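Local atomic coordinates of cutm, flavoprotein of carbon monoxide dehydrogenase (Hydrogenophaga pseudoflava, PDB entry 1FFV), a protein that binds FAD as the flavoprotein subunit of carbon monoxide dehydrogenase and probably passes on electrons released when CO is oxidised. Residues C[89-101]-C[172-185]. Sequence-based numbering, arbitrary orientation.
Sequences ARLPLLAEAAKLI and VPAFAQGTGWAYEK. Unlike the reference sequence in segment 89-101: A89 (reference Gln). With FAD (flavin-adenine dinucleotide), chain J.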
loop_
_atom_site.group_PDB
_atom_site.type_symbol
_atom_site.label_atom_id
_atom_site.label_comp_id
_atom_site.label_asym_id
_atom_site.label_seq_id
_atom_site.Cartn_x
_atom_site.Cartn_y
_atom_site.Cartn_z
ATOM N N ALA C 89 -1.223 15.696 -56.594
ATOM C CA ALA C 89 -1.265 15.799 -58.047
ATOM C C ALA C 89 -0.797 17.140 -58.597
ATOM O O ALA C 89 -0.126 17.186 -59.630
ATOM C CB ALA C 89 -2.674 15.491 -58.548
ATOM N N ARG C 90 -1.126 18.220 -57.892
ATOM C CA ARG C 90 -0.794 19.578 -58.320
ATOM C C ARG C 90 0.486 20.185 -57.753
ATOM O O ARG C 90 1.077 21.070 -58.371
ATOM C CB ARG C 90 -1.971 20.507 -58.012
ATOM C CG ARG C 90 -3.300 20.070 -58.627
ATOM C CD ARG C 90 -3.354 20.384 -60.117
ATOM N NE ARG C 90 -3.612 19.207 -60.941
ATOM C CZ ARG C 90 -4.824 18.727 -61.205
ATOM N NH1 ARG C 90 -5.904 19.319 -60.704
ATOM N NH2 ARG C 90 -4.960 17.676 -62.005
ATOM N N LEU C 91 0.887 19.753 -56.558
ATOM C CA LEU C 91 2.094 20.269 -55.909
ATOM C C LEU C 91 2.828 19.121 -55.228
ATOM O O LEU C 91 3.018 19.132 -54.008
ATOM C CB LEU C 91 1.720 21.310 -54.846
ATOM C CG LEU C 91 0.730 22.415 -55.222
ATOM C CD1 LEU C 91 0.366 23.234 -53.992
ATOM C CD2 LEU C 91 1.319 23.293 -56.317
ATOM N N PRO C 92 3.252 18.109 -56.004
ATOM C CA PRO C 92 3.963 16.953 -55.442
ATOM C C PRO C 92 5.108 17.285 -54.490
ATOM O O PRO C 92 5.383 16.521 -53.561
ATOM C CB PRO C 92 4.443 16.202 -56.688
ATOM C CG PRO C 92 4.460 17.262 -57.765
ATOM C CD PRO C 92 3.216 18.035 -57.473
ATOM N N LEU C 93 5.744 18.438 -54.699
ATOM C CA LEU C 93 6.856 18.885 -53.854
ATOM C C LEU C 93 6.433 19.038 -52.396
ATOM O O LEU C 93 7.113 18.551 -51.498
ATOM C CB LEU C 93 7.386 20.236 -54.333
ATOM C CG LEU C 93 8.848 20.649 -54.124
ATOM C CD1 LEU C 93 8.914 22.167 -54.051
ATOM C CD2 LEU C 93 9.472 20.049 -52.888
ATOM N N LEU C 94 5.326 19.741 -52.163
ATOM C CA LEU C 94 4.848 19.978 -50.802
ATOM C C LEU C 94 4.465 18.698 -50.077
ATOM O O LEU C 94 4.783 18.527 -48.898
ATOM C CB LEU C 94 3.676 20.960 -50.798
ATOM C CG LEU C 94 3.962 22.370 -51.325
ATOM C CD1 LEU C 94 2.773 23.272 -51.023
ATOM C CD2 LEU C 94 5.230 22.933 -50.687
ATOM N N ALA C 95 3.828 17.785 -50.804
ATOM C CA ALA C 95 3.392 16.515 -50.238
ATOM C C ALA C 95 4.571 15.645 -49.801
ATOM O O ALA C 95 4.551 15.056 -48.721
ATOM C CB ALA C 95 2.519 15.769 -51.241
ATOM N N GLU C 96 5.607 15.587 -50.626
ATOM C CA GLU C 96 6.778 14.776 -50.309
ATOM C C GLU C 96 7.690 15.412 -49.272
ATOM O O GLU C 96 8.201 14.730 -48.392
ATOM C CB GLU C 96 7.568 14.459 -51.581
ATOM C CG GLU C 96 6.929 13.384 -52.447
ATOM C CD GLU C 96 6.830 12.041 -51.728
ATOM O OE1 GLU C 96 7.889 11.440 -51.411
ATOM O OE2 GLU C 96 5.687 11.590 -51.484
ATOM N N ALA C 97 7.885 16.720 -49.388
ATOM C CA ALA C 97 8.741 17.466 -48.478
ATOM C C ALA C 97 8.174 17.518 -47.067
ATOM O O ALA C 97 8.927 17.565 -46.094
ATOM C CB ALA C 97 8.962 18.873 -49.006
ATOM N N ALA C 98 6.848 17.520 -46.956
ATOM C CA ALA C 98 6.208 17.563 -45.647
ATOM C C ALA C 98 6.553 16.313 -44.842
ATOM O O ALA C 98 6.544 16.342 -43.612
ATOM C CB ALA C 98 4.699 17.710 -45.792
ATOM N N LYS C 99 6.878 15.227 -45.541
ATOM C CA LYS C 99 7.241 13.965 -44.894
ATOM C C LYS C 99 8.536 14.106 -44.111
ATOM O O LYS C 99 8.806 13.327 -43.202
ATOM C CB LYS C 99 7.413 12.846 -45.924
ATOM C CG LYS C 99 6.131 12.381 -46.594
ATOM C CD LYS C 99 6.433 11.223 -47.531
ATOM C CE LYS C 99 5.212 10.799 -48.333
ATOM N NZ LYS C 99 5.525 9.594 -49.169
ATOM N N LEU C 100 9.339 15.094 -44.488
ATOM C CA LEU C 100 10.616 15.353 -43.838
ATOM C C LEU C 100 10.477 16.300 -42.648
ATOM O O LEU C 100 11.476 16.666 -42.024
ATOM C CB LEU C 100 11.600 15.947 -44.852
ATOM C CG LEU C 100 11.808 15.144 -46.138
ATOM C CD1 LEU C 100 12.691 15.916 -47.105
ATOM C CD2 LEU C 100 12.406 13.770 -45.806
ATOM N N ILE C 101 9.252 16.708 -42.338
ATOM C CA ILE C 101 9.038 17.624 -41.228
ATOM C C ILE C 101 8.651 16.902 -39.948
ATOM O O ILE C 101 7.705 16.114 -39.931
ATOM C CB ILE C 101 7.956 18.682 -41.563
ATOM C CG1 ILE C 101 8.418 19.545 -42.738
ATOM C CG2 ILE C 101 7.662 19.570 -40.347
ATOM C CD1 ILE C 101 7.331 20.458 -43.275
ATOM N N VAL C 172 -0.881 28.830 -54.035
ATOM C CA VAL C 172 0.266 28.480 -54.849
ATOM C C VAL C 172 -0.148 27.969 -56.223
ATOM O O VAL C 172 -1.136 27.243 -56.358
ATOM C CB VAL C 172 1.241 27.492 -54.098
ATOM C CG1 VAL C 172 0.541 26.787 -52.961
ATOM C CG2 VAL C 172 1.869 26.494 -55.054
ATOM N N PRO C 173 0.541 28.448 -57.277
ATOM C CA PRO C 173 0.222 28.013 -58.639
ATOM C C PRO C 173 0.481 26.526 -58.825
ATOM O O PRO C 173 1.489 25.997 -58.363
ATOM C CB PRO C 173 1.148 28.877 -59.506
ATOM C CG PRO C 173 2.252 29.274 -58.585
ATOM C CD PRO C 173 1.539 29.531 -57.289
ATOM N N ALA C 174 -0.477 25.841 -59.431
ATOM C CA ALA C 174 -0.340 24.414 -59.681
ATOM C C ALA C 174 0.847 24.194 -60.607
ATOM O O ALA C 174 1.100 24.995 -61.510
ATOM C CB ALA C 174 -1.614 23.863 -60.313
ATOM N N PHE C 175 1.606 23.138 -60.343
ATOM C CA PHE C 175 2.761 22.813 -61.163
ATOM C C PHE C 175 2.292 22.563 -62.586
ATOM O O PHE C 175 1.302 21.858 -62.806
ATOM C CB PHE C 175 3.443 21.533 -60.656
ATOM C CG PHE C 175 4.334 21.732 -59.457
ATOM C CD1 PHE C 175 4.371 22.949 -58.774
ATOM C CD2 PHE C 175 5.136 20.684 -59.005
ATOM C CE1 PHE C 175 5.194 23.111 -57.660
ATOM C CE2 PHE C 175 5.958 20.840 -57.896
ATOM C CZ PHE C 175 5.988 22.054 -57.221
ATOM N N ALA C 176 2.979 23.162 -63.550
ATOM C CA ALA C 176 2.639 22.941 -64.948
ATOM C C ALA C 176 3.123 21.521 -65.256
ATOM O O ALA C 176 4.108 21.062 -64.671
ATOM C CB ALA C 176 3.344 23.958 -65.835
ATOM N N GLN C 177 2.405 20.809 -66.124
ATOM C CA GLN C 177 2.775 19.437 -66.491
ATOM C C GLN C 177 4.257 19.308 -66.881
ATOM O O GLN C 177 4.758 20.048 -67.735
ATOM C CB GLN C 177 1.873 18.929 -67.626
ATOM N N GLY C 178 4.953 18.383 -66.223
ATOM C CA GLY C 178 6.364 18.170 -66.499
ATOM C C GLY C 178 7.309 18.953 -65.598
ATOM O O GLY C 178 8.521 18.979 -65.835
ATOM N N THR C 179 6.767 19.606 -64.573
ATOM C CA THR C 179 7.591 20.371 -63.645
ATOM C C THR C 179 8.454 19.459 -62.776
ATOM O O THR C 179 7.962 18.485 -62.208
ATOM C CB THR C 179 6.729 21.243 -62.722
ATOM O OG1 THR C 179 6.068 22.243 -63.502
ATOM C CG2 THR C 179 7.582 21.915 -61.661
ATOM N N GLY C 180 9.745 19.766 -62.714
ATOM C CA GLY C 180 10.659 18.996 -61.892
ATOM C C GLY C 180 10.763 19.687 -60.543
ATOM O O GLY C 180 10.567 20.908 -60.452
ATOM N N TRP C 181 11.102 18.928 -59.504
ATOM C CA TRP C 181 11.198 19.488 -58.158
ATOM C C TRP C 181 12.070 18.647 -57.236
ATOM O O TRP C 181 12.438 17.516 -57.565
ATOM C CB TRP C 181 9.795 19.590 -57.556
ATOM C CG TRP C 181 9.013 18.316 -57.728
ATOM C CD1 TRP C 181 8.271 17.945 -58.821
ATOM C CD2 TRP C 181 8.958 17.217 -56.816
ATOM N NE1 TRP C 181 7.767 16.680 -58.644
ATOM C CE2 TRP C 181 8.173 16.209 -57.421
ATOM C CE3 TRP C 181 9.502 16.981 -55.547
ATOM C CZ2 TRP C 181 7.917 14.978 -56.798
ATOM C CZ3 TRP C 181 9.249 15.759 -54.927
ATOM C CH2 TRP C 181 8.461 14.772 -55.555
ATOM N N ALA C 182 12.362 19.193 -56.059
ATOM C CA ALA C 182 13.166 18.486 -55.077
ATOM C C ALA C 182 13.372 19.280 -53.800
ATOM O O ALA C 182 13.320 20.509 -53.803
ATOM C CB ALA C 182 14.529 18.118 -55.673
ATOM N N TYR C 183 13.536 18.554 -52.700
ATOM C CA TYR C 183 13.834 19.151 -51.404
ATOM C C TYR C 183 14.865 18.252 -50.744
ATOM O O TYR C 183 14.543 17.155 -50.288
ATOM C CB TYR C 183 12.616 19.265 -50.490
ATOM C CG TYR C 183 12.923 20.112 -49.274
ATOM C CD1 TYR C 183 13.482 21.385 -49.427
ATOM C CD2 TYR C 183 12.708 19.637 -47.976
ATOM C CE1 TYR C 183 13.825 22.165 -48.326
ATOM C CE2 TYR C 183 13.052 20.419 -46.856
ATOM C CZ TYR C 183 13.611 21.682 -47.049
ATOM O OH TYR C 183 13.965 22.480 -45.987
ATOM N N GLU C 184 16.120 18.678 -50.781
ATOM C CA GLU C 184 17.201 17.912 -50.171
ATOM C C GLU C 184 17.449 18.489 -48.788
ATOM O O GLU C 184 17.806 19.660 -48.659
ATOM C CB GLU C 184 18.475 18.000 -51.014
ATOM C CG GLU C 184 18.377 17.343 -52.386
ATOM C CD GLU C 184 18.223 15.831 -52.326
ATOM O OE1 GLU C 184 18.937 15.170 -51.537
ATOM O OE2 GLU C 184 17.382 15.299 -53.081
ATOM N N LYS C 185 17.244 17.669 -47.761
ATOM C CA LYS C 185 17.438 18.106 -46.383
ATOM C C LYS C 185 18.458 17.261 -45.602
ATOM O O LYS C 185 18.253 16.064 -45.370
ATOM C CB LYS C 185 16.081 18.131 -45.662
ATOM C CG LYS C 185 16.124 18.407 -44.169
ATOM C CD LYS C 185 14.710 18.321 -43.594
ATOM C CE LYS C 185 14.670 18.609 -42.095
ATOM N NZ LYS C 185 13.277 18.617 -41.580
HETATM P PA FAD J . 2.311 27.483 -33.404
HETATM O O1A FAD J . 1.080 28.106 -32.888
HETATM O O2A FAD J . 3.063 26.711 -32.581
HETATM O O5B FAD J . 3.122 28.666 -33.820
HETATM C C5B FAD J . 2.597 29.612 -34.730
HETATM C C4B FAD J . 3.427 30.883 -34.611
HETATM O O4B FAD J . 2.977 31.682 -35.748
HETATM C C3B FAD J . 3.089 31.800 -33.465
HETATM O O3B FAD J . 3.922 32.889 -33.292
HETATM C C2B FAD J . 1.644 32.089 -33.811
HETATM O O2B FAD J . 1.156 33.138 -33.046
HETATM C C1B FAD J . 1.753 32.407 -35.270
HETATM N N9A FAD J . 0.716 31.870 -36.134
HETATM C C8A FAD J . 0.303 30.566 -36.236
HETATM N N7A FAD J . -0.669 30.402 -37.130
HETATM C C5A FAD J . -0.900 31.660 -37.625
HETATM C C6A FAD J . -1.827 32.146 -38.636
HETATM N N6A FAD J . -2.676 31.393 -39.283
HETATM N N1A FAD J . -1.758 33.489 -38.862
HETATM C C2A FAD J . -0.894 34.304 -38.217
HETATM N N3A FAD J . -0.011 33.949 -37.286
HETATM C C4A FAD J . -0.043 32.610 -37.025
HETATM N N1 FAD J . 9.259 22.307 -38.424
HETATM C C2 FAD J . 9.895 22.166 -39.578
HETATM O O2 FAD J . 9.688 22.896 -40.489
HETATM N N3 FAD J . 10.853 21.149 -39.803
HETATM C C4 FAD J . 11.178 20.246 -38.827
HETATM O O4 FAD J . 12.003 19.385 -39.058
HETATM C C4X FAD J . 10.495 20.389 -37.551
HETATM N N5 FAD J . 10.773 19.538 -36.560
HETATM C C5X FAD J . 10.107 19.710 -35.387
HETATM C C6 FAD J . 10.409 18.814 -34.361
HETATM C C7 FAD J . 9.803 18.896 -33.148
HETATM C C7M FAD J . 10.154 17.915 -32.056
HETATM C C8 FAD J . 8.821 19.918 -32.898
HETATM C C8M FAD J . 8.133 20.034 -31.558
HETATM C C9 FAD J . 8.500 20.825 -33.920
HETATM C C9A FAD J . 9.135 20.722 -35.151
HETATM N N10 FAD J . 8.860 21.612 -36.230
HETATM C C10 FAD J . 9.512 21.462 -37.399
HETATM C "C1'" FAD J . 7.824 22.681 -36.044
HETATM C "C2'" FAD J . 6.309 22.570 -36.544
HETATM O "O2'" FAD J . 6.862 22.146 -37.761
HETATM C "C3'" FAD J . 6.213 23.977 -35.987
HETATM O "O3'" FAD J . 5.219 23.066 -35.465
HETATM C "C4'" FAD J . 4.984 24.827 -36.228
HETATM O "O4'" FAD J . 6.235 25.504 -36.575
HETATM C "C5'" FAD J . 4.700 26.218 -35.648
HETATM O "O5'" FAD J . 3.376 25.703 -36.407
HETATM P P FAD J . 2.150 25.519 -35.510
HETATM O O1P FAD J . 1.015 25.176 -36.502
HETATM O O2P FAD J . 2.314 24.562 -34.524
HETATM O O3P FAD J . 1.932 26.787 -34.793
#
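V172 and L91 meet tip to tip, V172 CG2 standing a tight 3.5 Å from L91 CD2. A174 lays its CB beside the aliphatic part of R90, whose guanidinium turns to E65. F175 N then gives a nearly straight hydrogen bond to R90 O (2.9 Å, N-H...O 165°). Its ring is sandwiched: L91 CA sits over the centre of one face (CH-pi), and T179 CG2 covers the opposite face nearer the rim. L93 CB meets the edge of the ring at CZ. The chain, which left the sheet of the FAD-binding domain after P173, makes a type II turn at A176–T179 and enters 180-185, the outer strand of the C-terminal domain's antiparallel sheet; the axes of this strand and helix 92-97 run near parallel, at 23°. W181, with CG between backbone N and carbonyl carbon (chi1 48°), spreads its indole against the first helical turn; P92 CB and L93 N lie over one face, and E96 CG comes to W181 CH2 at 3.7 Å. At W181, an alanine would probably uncover the E96 methylenes, cost P92 and L93 an aromatic neighbour, and leave R285 without its cation-pi partner. Y183 packs against A97 CB and L100 CD1, while its hydroxyl bonds to D124 and T217. Fully extended, K185 carries NZ to L100 O (2.7 Å) and to flavin O4, with D124 as salt-bridge partner; I101 CG2 rests against flavin C2.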